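Local coordinates for putative exported protein (Bordetella parapertussis, PDB 3OCJ), which is of unknown function but has the fold of an S-adenosylmethionine-dependent methyltransferase and, in the crystal, holds a palmitic acid molecule, at residues Y188-S193 and G220-T225; R212-L217 and A281-L286; R94-L99 and H248-Q253. All blocks are in the same frame, centred on the assembly; numbering follows the deposited sequence.

Interaction 1 of 3, residues Y188-S193 and G220-T225; sequences YDLLTS and GGALVT
L191 and L223 carry the tightest apolar contact between strands 188-192 and 221-226: both side chains lie side by side and point the same way, and CD2 of L191 meets CD1 of L223 at 3.5 Å. With CG anti to the backbone N in both (chi1 -171° and 169°), the two CG atoms are set the same way beside each other. F213 of helix 203-216 packs against both of them. On the other face, where helix 96-115 covers the sheet, the fit is looser: L190 CD2 stays 4.0 Å from A222 CB and 4.4 Å from V224 CG2. The strand axes of the two segments run parallel, 12° apart, with the alternating bonds of a parallel pair: A222 N donates to D189 O, L191 N to A222 O, V224 N to L191 O and S193 N to V224 O. The V224 N to L191 O bond is the shortest of these at 2.8 Å. At G221 the partner backbone comes close, D189 O lying 3.1 Å from G221 CA. D189, at the partly exposed beginning of the pair, turns its carboxylate off to V121 N. At the other end the bonding passes to side chains. T225 OG1 donates to S193 O at 2.7 Å, its oxygen standing above the carbonyl plane, and a water donates to both T225 OG1 and S193 OG, the latter also bonded to V125 O. Hydrophobic centre, polar C-terminal ends of the strands and helices on both faces are characteristic of the parallel sheet of a Rossmann-like methyltransferase, in which those strand ends commonly border the cofactor site.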
ATOM      1  N   TYR A 188     -19.202 -11.346  -0.776  1.00 15.60           N
ATOM      2  CA  TYR A 188     -18.341 -11.186   0.396  1.00 16.37           C
ATOM      3  C   TYR A 188     -19.008 -10.420   1.534  1.00 18.39           C
ATOM      4  O   TYR A 188     -19.734  -9.450   1.307  1.00 17.78           O
ATOM      5  CB  TYR A 188     -17.031 -10.466   0.025  1.00 17.18           C
ATOM      6  CG  TYR A 188     -16.438 -10.900  -1.294  1.00 15.18           C
ATOM      7  CD1 TYR A 188     -16.206 -12.243  -1.566  1.00 18.45           C
ATOM      8  CD2 TYR A 188     -16.095  -9.959  -2.260  1.00 17.92           C
ATOM      9  CE1 TYR A 188     -15.666 -12.641  -2.776  1.00 18.24           C
ATOM     10  CE2 TYR A 188     -15.551 -10.348  -3.470  1.00 20.09           C
ATOM     11  CZ  TYR A 188     -15.342 -11.682  -3.716  1.00 19.51           C
ATOM     12  OH  TYR A 188     -14.799 -12.060  -4.927  1.00 24.44           O
ATOM     13  N   ASP A 189     -18.712 -10.827   2.763  1.00 15.93           N
ATOM     14  CA  ASP A 189     -19.174 -10.085   3.932  1.00 16.34           C
ATOM     15  C   ASP A 189     -18.264  -8.907   4.241  1.00 15.31           C
ATOM     16  O   ASP A 189     -18.702  -7.872   4.757  1.00 15.87           O
ATOM     17  CB  ASP A 189     -19.230 -11.017   5.136  1.00 16.42           C
ATOM     18  CG  ASP A 189     -20.240 -12.113   4.952  1.00 19.24           C
ATOM     19  OD1 ASP A 189     -21.452 -11.806   4.990  1.00 25.91           O
ATOM     20  OD2 ASP A 189     -19.827 -13.268   4.742  1.00 20.78           O
ATOM     21  N   LEU A 190     -16.988  -9.090   3.940  1.00 13.89           N
ATOM     22  CA  LEU A 190     -15.954  -8.115   4.245  1.00 15.55           C
ATOM     23  C   LEU A 190     -14.993  -8.069   3.072  1.00 13.32           C
ATOM     24  O   LEU A 190     -14.640  -9.115   2.521  1.00 15.20           O
ATOM     25  CB  LEU A 190     -15.187  -8.553   5.490  1.00 18.68           C
ATOM     26  CG  LEU A 190     -15.465  -7.879   6.825  1.00 34.70           C
ATOM     27  CD1 LEU A 190     -14.683  -8.604   7.909  1.00 24.43           C
ATOM     28  CD2 LEU A 190     -15.064  -6.412   6.756  1.00 27.16           C
ATOM     29  N   LEU A 191     -14.573  -6.875   2.672  1.00 11.44           N
ATOM     30  CA  LEU A 191     -13.599  -6.744   1.588  1.00 12.03           C
ATOM     31  C   LEU A 191     -12.557  -5.732   2.030  1.00 12.60           C
ATOM     32  O   LEU A 191     -12.900  -4.650   2.513  1.00 13.59           O
ATOM     33  CB  LEU A 191     -14.278  -6.298   0.282  1.00 14.93           C
ATOM     34  CG  LEU A 191     -13.398  -6.324  -0.982  1.00 17.16           C
ATOM     35  CD1 LEU A 191     -14.207  -6.545  -2.265  1.00 19.19           C
ATOM     36  CD2 LEU A 191     -12.534  -5.067  -1.115  1.00 16.24           C
ATOM     37  N   THR A 192     -11.290  -6.097   1.908  1.00 12.11           N
ATOM     38  CA  THR A 192     -10.214  -5.178   2.218  1.00 12.86           C
ATOM     39  C   THR A 192      -9.378  -4.881   0.958  1.00 10.36           C
ATOM     40  O   THR A 192      -9.154  -5.764   0.120  1.00 12.53           O
ATOM     41  CB  THR A 192      -9.353  -5.715   3.376  1.00 14.63           C
ATOM     42  OG1 THR A 192      -8.345  -4.758   3.716  1.00 17.38           O
ATOM     43  CG2 THR A 192      -8.721  -7.048   3.003  1.00 16.53           C
ATOM     44  N   SER A 193      -8.943  -3.630   0.829  1.00  9.98           N
ATOM     45  CA  SER A 193      -8.185  -3.188  -0.330  1.00 10.52           C
ATOM     46  C   SER A 193      -7.146  -2.151   0.062  1.00 12.34           C
ATOM     47  O   SER A 193      -7.473  -1.142   0.686  1.00 11.95           O
ATOM     48  CB  SER A 193      -9.122  -2.588  -1.384  1.00 11.66           C
ATOM     49  OG  SER A 193      -8.392  -2.188  -2.540  1.00 12.25           O
ATOM     50  N   GLY A 220     -25.232  -5.195   4.134  1.00 19.04           N
ATOM     51  CA  GLY A 220     -24.766  -5.195   5.510  1.00 17.99           C
ATOM     52  C   GLY A 220     -23.268  -5.418   5.646  1.00 16.36           C
ATOM     53  O   GLY A 220     -22.723  -5.340   6.743  1.00 20.04           O
ATOM     54  N   GLY A 221     -22.594  -5.689   4.535  1.00 16.73           N
ATOM     55  CA  GLY A 221     -21.155  -5.918   4.550  1.00 17.13           C
ATOM     56  C   GLY A 221     -20.337  -4.646   4.721  1.00 14.20           C
ATOM     57  O   GLY A 221     -20.880  -3.544   4.814  1.00 17.39           O
ATOM     58  N   ALA A 222     -19.019  -4.801   4.795  1.00 12.45           N
ATOM     59  CA  ALA A 222     -18.147  -3.651   4.987  1.00 13.57           C
ATOM     60  C   ALA A 222     -16.897  -3.721   4.136  1.00 12.94           C
ATOM     61  O   ALA A 222     -16.384  -4.807   3.847  1.00 14.29           O
ATOM     62  CB  ALA A 222     -17.753  -3.514   6.467  1.00 16.36           C
ATOM     63  N   LEU A 223     -16.431  -2.535   3.754  1.00 11.87           N
ATOM     64  CA  LEU A 223     -15.173  -2.338   3.045  1.00 11.93           C
ATOM     65  C   LEU A 223     -14.159  -1.718   3.990  1.00 12.16           C
ATOM     66  O   LEU A 223     -14.475  -0.762   4.694  1.00 13.64           O
ATOM     67  CB  LEU A 223     -15.390  -1.387   1.865  1.00 13.38           C
ATOM     68  CG  LEU A 223     -14.143  -0.863   1.148  1.00 12.17           C
ATOM     69  CD1 LEU A 223     -13.411  -1.981   0.395  1.00 14.41           C
ATOM     70  CD2 LEU A 223     -14.550   0.256   0.199  1.00 15.98           C
ATOM     71  N   VAL A 224     -12.940  -2.247   3.996  1.00 11.21           N
ATOM     72  CA  VAL A 224     -11.828  -1.631   4.704  1.00 11.61           C
ATOM     73  C   VAL A 224     -10.794  -1.238   3.663  1.00 11.00           C
ATOM     74  O   VAL A 224     -10.212  -2.093   2.996  1.00 11.37           O
ATOM     75  CB  VAL A 224     -11.199  -2.593   5.724  1.00 12.94           C
ATOM     76  CG1 VAL A 224      -9.985  -1.958   6.408  1.00 13.84           C
ATOM     77  CG2 VAL A 224     -12.240  -3.034   6.757  1.00 12.10           C
ATOM     78  N   THR A 225     -10.578   0.057   3.480  1.00  9.76           N
ATOM     79  CA  THR A 225      -9.565   0.485   2.529  1.00 10.45           C
ATOM     80  C   THR A 225      -8.769   1.662   3.095  1.00 10.08           C
ATOM     81  O   THR A 225      -8.822   1.925   4.303  1.00 10.28           O
ATOM     82  CB  THR A 225     -10.165   0.739   1.115  1.00 10.65           C
ATOM     83  OG1 THR A 225      -9.119   0.892   0.145  1.00 10.21           O
ATOM     84  CG2 THR A 225     -11.096   1.940   1.079  1.00 12.31           C
TER
HETATM   85  O   HOH W   1      -9.161   0.597  -2.690  1.00 21.95           O

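Interaction 2 of 3, residues R212-L217 and A281-L286; sequences RFWQAL and AGFTDL
An edge-to-face contact of W214 on F283, backed by a weak indole hydrogen bond, joins the C-terminal end of helix 203-216 to the loop between helix 271-280 and strand 286-289. This places it on one flank of the Rossmann-like methyltransferase sheet. The end of helix 271-280 is closed by a Schellman motif at G282, which has the positive phi of that motif and whose O lies within reach of W214 NE1. The W214 side chain leaves its helix with CG anti to the backbone N (chi1 -172°), which sets CG on the loop side, 3.3 Å from A281 O. Its five-membered ring presents an edge to the face of F283, the planes standing at 82° and the centroids 4.8 Å apart. CD1 is the atom that sits over the centre of the phenyl ring. F283 also reaches back to the helix itself, CZ lying 3.6 Å from W214 CA and CE2 meeting W214 CB. At its edge, near the ring plane, F283 CE1 receives L217 CD1 at 3.7 Å, and the two side chains cross at about a right angle. F283 also packs on A301 of strand 298-302 and L278 of helix 271-280. K303 makes a cation-pi contact with W214 and bonds W214 O and L217 O through NZ. The indole meets the loop backbone twice. A281 O lies over one face of it, toward the rim. The indole N-H bond is weak and bent: W214 NE1 donates to G282 O at 2.9 Å with an N-H...O angle of 126°.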
ATOM      1  N   ARG A 212     -17.516  -1.218  -7.704  1.00 13.34           N
ATOM      2  CA  ARG A 212     -17.350  -2.662  -7.863  1.00 13.49           C
ATOM      3  C   ARG A 212     -17.194  -3.345  -6.511  1.00 12.57           C
ATOM      4  O   ARG A 212     -17.748  -4.417  -6.285  1.00 14.40           O
ATOM      5  CB  ARG A 212     -16.176  -2.967  -8.793  1.00 14.98           C
ATOM      6  CG  ARG A 212     -16.490  -2.560 -10.227  1.00 18.13           C
ATOM      7  CD  ARG A 212     -15.320  -2.712 -11.169  1.00 21.82           C
ATOM      8  NE  ARG A 212     -15.717  -2.291 -12.511  1.00 26.06           N
ATOM      9  CZ  ARG A 212     -16.197  -3.109 -13.440  1.00 27.19           C
ATOM     10  NH1 ARG A 212     -16.325  -4.404 -13.187  1.00 23.49           N
ATOM     11  NH2 ARG A 212     -16.546  -2.630 -14.627  1.00 30.72           N
ATOM     12  N   PHE A 213     -16.470  -2.710  -5.593  1.00 12.77           N
ATOM     13  CA  PHE A 213     -16.392  -3.237  -4.230  1.00 13.06           C
ATOM     14  C   PHE A 213     -17.790  -3.308  -3.595  1.00 13.47           C
ATOM     15  O   PHE A 213     -18.159  -4.305  -2.990  1.00 13.62           O
ATOM     16  CB  PHE A 213     -15.496  -2.362  -3.353  1.00 13.24           C
ATOM     17  CG  PHE A 213     -14.037  -2.376  -3.731  1.00 11.86           C
ATOM     18  CD1 PHE A 213     -13.495  -3.390  -4.499  1.00 13.42           C
ATOM     19  CD2 PHE A 213     -13.195  -1.365  -3.271  1.00 12.79           C
ATOM     20  CE1 PHE A 213     -12.130  -3.382  -4.821  1.00 13.93           C
ATOM     21  CE2 PHE A 213     -11.839  -1.356  -3.576  1.00 13.33           C
ATOM     22  CZ  PHE A 213     -11.308  -2.364  -4.355  1.00 13.75           C
ATOM     23  N   TRP A 214     -18.568  -2.243  -3.728  1.00 13.46           N
ATOM     24  CA  TRP A 214     -19.911  -2.219  -3.152  1.00 14.60           C
ATOM     25  C   TRP A 214     -20.767  -3.339  -3.736  1.00 13.88           C
ATOM     26  O   TRP A 214     -21.464  -4.051  -3.014  1.00 15.48           O
ATOM     27  CB  TRP A 214     -20.550  -0.865  -3.430  1.00 14.87           C
ATOM     28  CG  TRP A 214     -21.853  -0.615  -2.733  1.00 16.22           C
ATOM     29  CD1 TRP A 214     -22.043   0.076  -1.567  1.00 15.56           C
ATOM     30  CD2 TRP A 214     -23.157  -1.049  -3.159  1.00 19.33           C
ATOM     31  NE1 TRP A 214     -23.390   0.107  -1.251  1.00 16.71           N
ATOM     32  CE2 TRP A 214     -24.089  -0.578  -2.212  1.00 17.16           C
ATOM     33  CE3 TRP A 214     -23.625  -1.785  -4.258  1.00 20.66           C
ATOM     34  CZ2 TRP A 214     -25.459  -0.820  -2.325  1.00 20.07           C
ATOM     35  CZ3 TRP A 214     -24.993  -2.025  -4.364  1.00 22.74           C
ATOM     36  CH2 TRP A 214     -25.886  -1.544  -3.404  1.00 21.40           C
ATOM     37  N   GLN A 215     -20.696  -3.511  -5.049  1.00 16.33           N
ATOM     38  CA  GLN A 215     -21.481  -4.544  -5.710  1.00 16.48           C
ATOM     39  C   GLN A 215     -21.065  -5.950  -5.261  1.00 16.08           C
ATOM     40  O   GLN A 215     -21.901  -6.851  -5.164  1.00 19.06           O
ATOM     41  CB  GLN A 215     -21.413  -4.356  -7.231  1.00 21.35           C
ATOM     42  CG  GLN A 215     -22.154  -3.094  -7.678  1.00 28.65           C
ATOM     43  CD  GLN A 215     -21.860  -2.676  -9.111  1.00 38.94           C
ATOM     44  OE1 GLN A 215     -20.946  -3.195  -9.750  1.00 43.99           O
ATOM     45  NE2 GLN A 215     -22.633  -1.715  -9.616  1.00 30.96           N
ATOM     46  N   ALA A 216     -19.781  -6.118  -4.937  1.00 14.81           N
ATOM     47  CA  ALA A 216     -19.263  -7.413  -4.500  1.00 17.00           C
ATOM     48  C   ALA A 216     -19.654  -7.757  -3.060  1.00 17.87           C
ATOM     49  O   ALA A 216     -19.640  -8.926  -2.675  1.00 16.55           O
ATOM     50  CB  ALA A 216     -17.744  -7.464  -4.667  1.00 16.14           C
ATOM     51  N   LEU A 217     -20.011  -6.755  -2.267  1.00 16.00           N
ATOM     52  CA  LEU A 217     -20.381  -7.000  -0.869  1.00 14.47           C
ATOM     53  C   LEU A 217     -21.822  -7.473  -0.735  1.00 17.88           C
ATOM     54  O   LEU A 217     -22.699  -7.068  -1.495  1.00 19.65           O
ATOM     55  CB  LEU A 217     -20.170  -5.741  -0.026  1.00 15.86           C
ATOM     56  CG  LEU A 217     -18.704  -5.437   0.274  1.00 14.33           C
ATOM     57  CD1 LEU A 217     -18.547  -4.007   0.789  1.00 15.61           C
ATOM     58  CD2 LEU A 217     -18.140  -6.432   1.278  1.00 17.56           C
ATOM     59  N   ALA A 281     -20.486   5.724  -4.561  1.00 14.08           N
ATOM     60  CA  ALA A 281     -20.499   4.280  -4.778  1.00 14.70           C
ATOM     61  C   ALA A 281     -21.545   3.519  -3.968  1.00 18.17           C
ATOM     62  O   ALA A 281     -21.743   2.326  -4.203  1.00 19.50           O
ATOM     63  CB  ALA A 281     -19.120   3.707  -4.512  1.00 14.47           C
ATOM     64  N   GLY A 282     -22.193   4.185  -3.010  1.00 14.25           N
ATOM     65  CA  GLY A 282     -23.289   3.582  -2.260  1.00 16.03           C
ATOM     66  C   GLY A 282     -23.022   3.281  -0.791  1.00 15.74           C
ATOM     67  O   GLY A 282     -23.888   2.735  -0.087  1.00 17.31           O
ATOM     68  N   PHE A 283     -21.823   3.617  -0.326  1.00 13.16           N
ATOM     69  CA  PHE A 283     -21.455   3.362   1.066  1.00 13.17           C
ATOM     70  C   PHE A 283     -22.026   4.378   2.047  1.00 16.33           C
ATOM     71  O   PHE A 283     -22.270   5.536   1.702  1.00 16.20           O
ATOM     72  CB  PHE A 283     -19.933   3.280   1.216  1.00 14.03           C
ATOM     73  CG  PHE A 283     -19.337   2.064   0.581  1.00 11.82           C
ATOM     74  CD1 PHE A 283     -19.378   0.838   1.237  1.00 13.83           C
ATOM     75  CD2 PHE A 283     -18.754   2.131  -0.677  1.00 12.97           C
ATOM     76  CE1 PHE A 283     -18.831  -0.295   0.651  1.00 14.51           C
ATOM     77  CE2 PHE A 283     -18.210   1.001  -1.272  1.00 11.00           C
ATOM     78  CZ  PHE A 283     -18.248  -0.213  -0.613  1.00 15.53           C
ATOM     79  N   THR A 284     -22.228   3.921   3.282  1.00 15.66           N
ATOM     80  CA  THR A 284     -22.717   4.760   4.368  1.00 15.88           C
ATOM     81  C   THR A 284     -21.897   4.492   5.627  1.00 18.56           C
ATOM     82  O   THR A 284     -21.027   3.617   5.650  1.00 16.68           O
ATOM     83  CB  THR A 284     -24.204   4.472   4.672  1.00 19.35           C
ATOM     84  OG1 THR A 284     -24.354   3.111   5.102  1.00 22.62           O
ATOM     85  CG2 THR A 284     -25.060   4.700   3.436  1.00 24.60           C
ATOM     86  N   ASP A 285     -22.173   5.259   6.674  1.00 16.12           N
ATOM     87  CA  ASP A 285     -21.597   5.024   7.996  1.00 16.94           C
ATOM     88  C   ASP A 285     -20.065   4.976   8.003  1.00 15.16           C
ATOM     89  O   ASP A 285     -19.464   4.167   8.712  1.00 19.52           O
ATOM     90  CB  ASP A 285     -22.164   3.737   8.613  1.00 18.94           C
ATOM     91  CG  ASP A 285     -23.665   3.811   8.849  1.00 30.31           C
ATOM     92  OD1 ASP A 285     -24.209   4.932   8.918  1.00 33.00           O
ATOM     93  OD2 ASP A 285     -24.298   2.742   8.969  1.00 40.51           O
ATOM     94  N   LEU A 286     -19.437   5.880   7.267  1.00 13.12           N
ATOM     95  CA  LEU A 286     -17.977   5.863   7.155  1.00 12.86           C
ATOM     96  C   LEU A 286     -17.298   6.136   8.485  1.00 13.78           C
ATOM     97  O   LEU A 286     -17.715   7.025   9.243  1.00 15.07           O
ATOM     98  CB  LEU A 286     -17.499   6.905   6.144  1.00 14.62           C
ATOM     99  CG  LEU A 286     -17.448   6.513   4.664  1.00 22.56           C
ATOM    100  CD1 LEU A 286     -18.657   5.725   4.177  1.00 23.76           C
ATOM    101  CD2 LEU A 286     -17.198   7.752   3.799  1.00 17.72           C
TER

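Interaction 3 of 3, residues R94-L99 and H248-Q253; sequences RLPAVL and HDLQLQ. With PLM (palmitic acid), chain D.
Q253 reaches A97 through a side chain extended beyond CG: CG is anti to the backbone N (chi1 175°) and CD continues the line. R94 instead bends at chi3 (63°), which turns NE back toward D249, and the guanidinium beyond it meets the carboxylate. A97 N donates to Q253 OE1 at 2.8 Å, nearly straight with an N-H...O angle of 173°, in the plane of the side-chain carbonyl and on a lone pair. The same oxygen lies 3.2 Å from P96 N, which as a proline nitrogen has no hydrogen to share. Through this bond helix 247-261 satisfies a backbone N-H in the first turn of helix 96-115, whose N-cap position is L95. Such first-turn N-H groups lack a carbonyl partner one turn earlier, and here a glutamine from another helix supplies the acceptor. Apolar groups fill in around it. P96 packs its CG against L250, the pyrrolidine and the Q253 side chain sliding past each other in opposite directions, and I245 and L295 also touch P96. L95 CD2 meets L252 CD2 at 3.9 Å. At the solvent edge R94 NH2 and D249 OD1 form a salt bridge of 2.9 Å; the carboxylate oxygen lies over a face of the guanidinium, the two planes being nearly perpendicular. Two waters donate to D249 OD2: one also donates to R94 O at 2.7 Å, the other weakly accepts from R94 NE. On the ligand side, V98 CG2 comes within 3.6 Å of atom CA of the palmitic acid, and L95 CD1 touches its carbon CC.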
ATOM      1  N   ARG A  94      12.398   5.116   9.227  1.00 15.40           N
ATOM      2  CA  ARG A  94      12.242   6.525   9.576  1.00 16.75           C
ATOM      3  C   ARG A  94      11.402   7.365   8.612  1.00 14.87           C
ATOM      4  O   ARG A  94      10.898   8.420   8.992  1.00 17.97           O
ATOM      5  CB  ARG A  94      13.603   7.172   9.807  1.00 20.24           C
ATOM      6  CG  ARG A  94      14.373   6.512  10.937  1.00 24.24           C
ATOM      7  CD  ARG A  94      15.741   7.129  11.121  1.00 42.68           C
ATOM      8  NE  ARG A  94      15.666   8.532  11.511  1.00 48.87           N
ATOM      9  CZ  ARG A  94      16.724   9.330  11.609  1.00 60.04           C
ATOM     10  NH1 ARG A  94      17.936   8.860  11.342  1.00 60.63           N
ATOM     11  NH2 ARG A  94      16.572  10.596  11.970  1.00 62.18           N
ATOM     12  N   LEU A  95      11.237   6.925   7.370  1.00 15.54           N
ATOM     13  CA  LEU A  95      10.476   7.736   6.427  1.00 14.18           C
ATOM     14  C   LEU A  95       9.037   7.869   6.911  1.00 12.69           C
ATOM     15  O   LEU A  95       8.400   6.875   7.237  1.00 12.73           O
ATOM     16  CB  LEU A  95      10.524   7.134   5.025  1.00 14.20           C
ATOM     17  CG  LEU A  95      11.931   6.985   4.443  1.00 12.78           C
ATOM     18  CD1 LEU A  95      11.835   6.371   3.050  1.00 14.61           C
ATOM     19  CD2 LEU A  95      12.657   8.324   4.392  1.00 17.89           C
ATOM     20  N   PRO A  96       8.526   9.100   6.974  1.00 12.86           N
ATOM     21  CA  PRO A  96       7.165   9.276   7.499  1.00 11.71           C
ATOM     22  C   PRO A  96       6.115   8.402   6.798  1.00 12.71           C
ATOM     23  O   PRO A  96       5.263   7.839   7.492  1.00 12.99           O
ATOM     24  CB  PRO A  96       6.899  10.764   7.260  1.00 12.60           C
ATOM     25  CG  PRO A  96       8.264  11.387   7.427  1.00 14.59           C
ATOM     26  CD  PRO A  96       9.197  10.392   6.754  1.00 13.51           C
ATOM     27  N   ALA A  97       6.166   8.273   5.474  1.00 11.77           N
ATOM     28  CA  ALA A  97       5.168   7.464   4.782  1.00 11.61           C
ATOM     29  C   ALA A  97       5.273   5.973   5.125  1.00 12.49           C
ATOM     30  O   ALA A  97       4.273   5.246   5.127  1.00 12.89           O
ATOM     31  CB  ALA A  97       5.261   7.676   3.278  1.00 13.41           C
ATOM     32  N   VAL A  98       6.489   5.504   5.415  1.00 12.44           N
ATOM     33  CA  VAL A  98       6.656   4.108   5.797  1.00 12.39           C
ATOM     34  C   VAL A  98       6.069   3.889   7.191  1.00 11.25           C
ATOM     35  O   VAL A  98       5.395   2.877   7.440  1.00 12.29           O
ATOM     36  CB  VAL A  98       8.150   3.683   5.768  1.00 13.30           C
ATOM     37  CG1 VAL A  98       8.320   2.268   6.309  1.00 17.04           C
ATOM     38  CG2 VAL A  98       8.693   3.777   4.337  1.00 15.31           C
ATOM     39  N   LEU A  99       6.331   4.821   8.108  1.00 12.53           N
ATOM     40  CA  LEU A  99       5.751   4.725   9.436  1.00 12.38           C
ATOM     41  C   LEU A  99       4.232   4.705   9.321  1.00 13.38           C
ATOM     42  O   LEU A  99       3.568   3.918   9.988  1.00 13.31           O
ATOM     43  CB  LEU A  99       6.203   5.903  10.296  1.00 13.55           C
ATOM     44  CG  LEU A  99       7.690   5.899  10.663  1.00 15.73           C
ATOM     45  CD1 LEU A  99       8.105   7.239  11.250  1.00 18.42           C
ATOM     46  CD2 LEU A  99       7.980   4.779  11.650  1.00 23.17           C
ATOM     47  N   HIS A 248      13.462  16.525   9.601  1.00 18.63           N
ATOM     48  CA  HIS A 248      14.581  16.027   8.813  1.00 19.72           C
ATOM     49  C   HIS A 248      14.193  14.774   8.041  1.00 18.22           C
ATOM     50  O   HIS A 248      14.546  14.624   6.864  1.00 19.32           O
ATOM     51  CB  HIS A 248      15.805  15.721   9.671  1.00 22.15           C
ATOM     52  CG  HIS A 248      16.910  15.070   8.896  1.00 29.41           C
ATOM     53  ND1 HIS A 248      17.854  15.793   8.199  1.00 30.92           N
ATOM     54  CD2 HIS A 248      17.188  13.765   8.666  1.00 33.44           C
ATOM     55  CE1 HIS A 248      18.683  14.959   7.593  1.00 30.30           C
ATOM     56  NE2 HIS A 248      18.302  13.724   7.862  1.00 32.16           N
ATOM     57  N   ASP A 249      13.486  13.862   8.705  1.00 16.92           N
ATOM     58  CA  ASP A 249      13.084  12.628   8.036  1.00 16.28           C
ATOM     59  C   ASP A 249      12.120  12.906   6.891  1.00 16.96           C
ATOM     60  O   ASP A 249      12.143  12.213   5.878  1.00 15.88           O
ATOM     61  CB  ASP A 249      12.501  11.617   9.015  1.00 16.94           C
ATOM     62  CG  ASP A 249      13.504  11.180  10.069  1.00 18.34           C
ATOM     63  OD1 ASP A 249      14.726  11.281   9.807  1.00 21.47           O
ATOM     64  OD2 ASP A 249      13.070  10.719  11.142  1.00 20.83           O
ATOM     65  N   LEU A 250      11.275  13.921   7.042  1.00 16.25           N
ATOM     66  CA  LEU A 250      10.417  14.327   5.933  1.00 13.68           C
ATOM     67  C   LEU A 250      11.246  14.886   4.768  1.00 17.22           C
ATOM     68  O   LEU A 250      10.992  14.560   3.603  1.00 16.23           O
ATOM     69  CB  LEU A 250       9.365  15.349   6.388  1.00 13.96           C
ATOM     70  CG  LEU A 250       8.435  15.818   5.272  1.00 17.33           C
ATOM     71  CD1 LEU A 250       7.635  14.659   4.671  1.00 19.04           C
ATOM     72  CD2 LEU A 250       7.494  16.895   5.806  1.00 18.82           C
ATOM     73  N   GLN A 251      12.235  15.728   5.071  1.00 17.63           N
ATOM     74  CA  GLN A 251      13.108  16.256   4.025  1.00 17.98           C
ATOM     75  C   GLN A 251      13.794  15.113   3.288  1.00 19.18           C
ATOM     76  O   GLN A 251      13.874  15.110   2.059  1.00 19.14           O
ATOM     77  CB  GLN A 251      14.167  17.196   4.609  1.00 21.61           C
ATOM     78  CG  GLN A 251      13.603  18.500   5.140  1.00 31.79           C
ATOM     79  CD  GLN A 251      14.683  19.428   5.666  1.00 50.89           C
ATOM     80  OE1 GLN A 251      15.571  19.008   6.409  1.00 58.48           O
ATOM     81  NE2 GLN A 251      14.609  20.698   5.286  1.00 54.35           N
ATOM     82  N   LEU A 252      14.279  14.139   4.049  1.00 16.75           N
ATOM     83  CA  LEU A 252      14.901  12.955   3.460  1.00 17.44           C
ATOM     84  C   LEU A 252      13.928  12.239   2.512  1.00 17.92           C
ATOM     85  O   LEU A 252      14.264  11.946   1.363  1.00 16.92           O
ATOM     86  CB  LEU A 252      15.396  12.011   4.554  1.00 19.46           C
ATOM     87  CG  LEU A 252      15.978  10.677   4.073  1.00 18.77           C
ATOM     88  CD1 LEU A 252      17.275  10.889   3.297  1.00 21.07           C
ATOM     89  CD2 LEU A 252      16.203   9.713   5.235  1.00 22.50           C
ATOM     90  N   GLN A 253      12.722  11.963   2.996  1.00 14.97           N
ATOM     91  CA  GLN A 253      11.709  11.318   2.171  1.00 15.12           C
ATOM     92  C   GLN A 253      11.413  12.108   0.901  1.00 15.92           C
ATOM     93  O   GLN A 253      11.312  11.539  -0.186  1.00 15.73           O
ATOM     94  CB  GLN A 253      10.425  11.137   2.964  1.00 13.58           C
ATOM     95  CG  GLN A 253       9.304  10.584   2.120  1.00 14.38           C
ATOM     96  CD  GLN A 253       8.079  10.348   2.947  1.00 13.95           C
ATOM     97  OE1 GLN A 253       8.079   9.494   3.832  1.00 14.78           O
ATOM     98  NE2 GLN A 253       7.018  11.091   2.662  1.00 15.97           N
TER
HETATM   99  C1  PLM D 305       1.737   0.805  -1.889  1.00 15.16           C
HETATM  100  O1  PLM D 305       1.174   0.298  -0.897  1.00 21.49           O
HETATM  101  O2  PLM D 305       1.767   0.149  -2.952  1.00 16.26           O
HETATM  102  C2  PLM D 305       2.385   2.178  -1.840  1.00 16.29           C
HETATM  103  C3  PLM D 305       2.504   2.748  -0.426  1.00 16.90           C
HETATM  104  C4  PLM D 305       3.411   3.978  -0.486  1.00 21.79           C
HETATM  105  C5  PLM D 305       3.436   4.785   0.805  1.00 25.39           C
HETATM  106  C6  PLM D 305       4.077   4.018   1.957  1.00 25.87           C
HETATM  107  C7  PLM D 305       5.298   3.212   1.535  1.00 25.00           C
HETATM  108  C8  PLM D 305       6.478   4.072   1.097  1.00 24.06           C
HETATM  109  C9  PLM D 305       7.632   3.137   0.748  1.00 22.44           C
HETATM  110  CA  PLM D 305       8.984   3.835   0.736  1.00 20.86           C
HETATM  111  CB  PLM D 305      10.084   2.804   0.967  1.00 23.61           C
HETATM  112  CC  PLM D 305      11.448   3.313   0.532  1.00 21.98           C
HETATM  113  CD  PLM D 305      12.504   2.236   0.739  1.00 26.31           C
HETATM  114  CE  PLM D 305      13.830   2.696   0.139  1.00 26.17           C
HETATM  115  CF  PLM D 305      14.769   1.526  -0.108  1.00 26.56           C
HETATM  116  CG  PLM D 305      15.120   0.779   1.169  1.00 26.38           C
HETATM  117  O   HOH W   2      10.651   9.757  11.350  1.00 17.38           O
HETATM  118  O   HOH W   3      14.098   9.798  13.734  1.00 39.83           O

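How the interactions relate
From the N terminus, 94-99 comes first, at the start of helix 96-115, and waits 148 residues for its partner 248-253, so interaction 3 closes the longest loop. Interaction 1 is nested inside that loop, joining 188-193 to 220-225 across 26 residues that include helix 203-216. Interaction 2 starts within this shorter loop, at 212-217, and runs forward to 281-286, so it crosses both others. Interactions 1 and 2 touch, S193 OG meeting F213 CZ at 3.4 Å, and together join sheet, flanking helix and the loop before strand 286-289. Interaction 3 lies on the opposite side of the chain's centre, its centre about 30 Å from that of interaction 1, beside the palmitic acid.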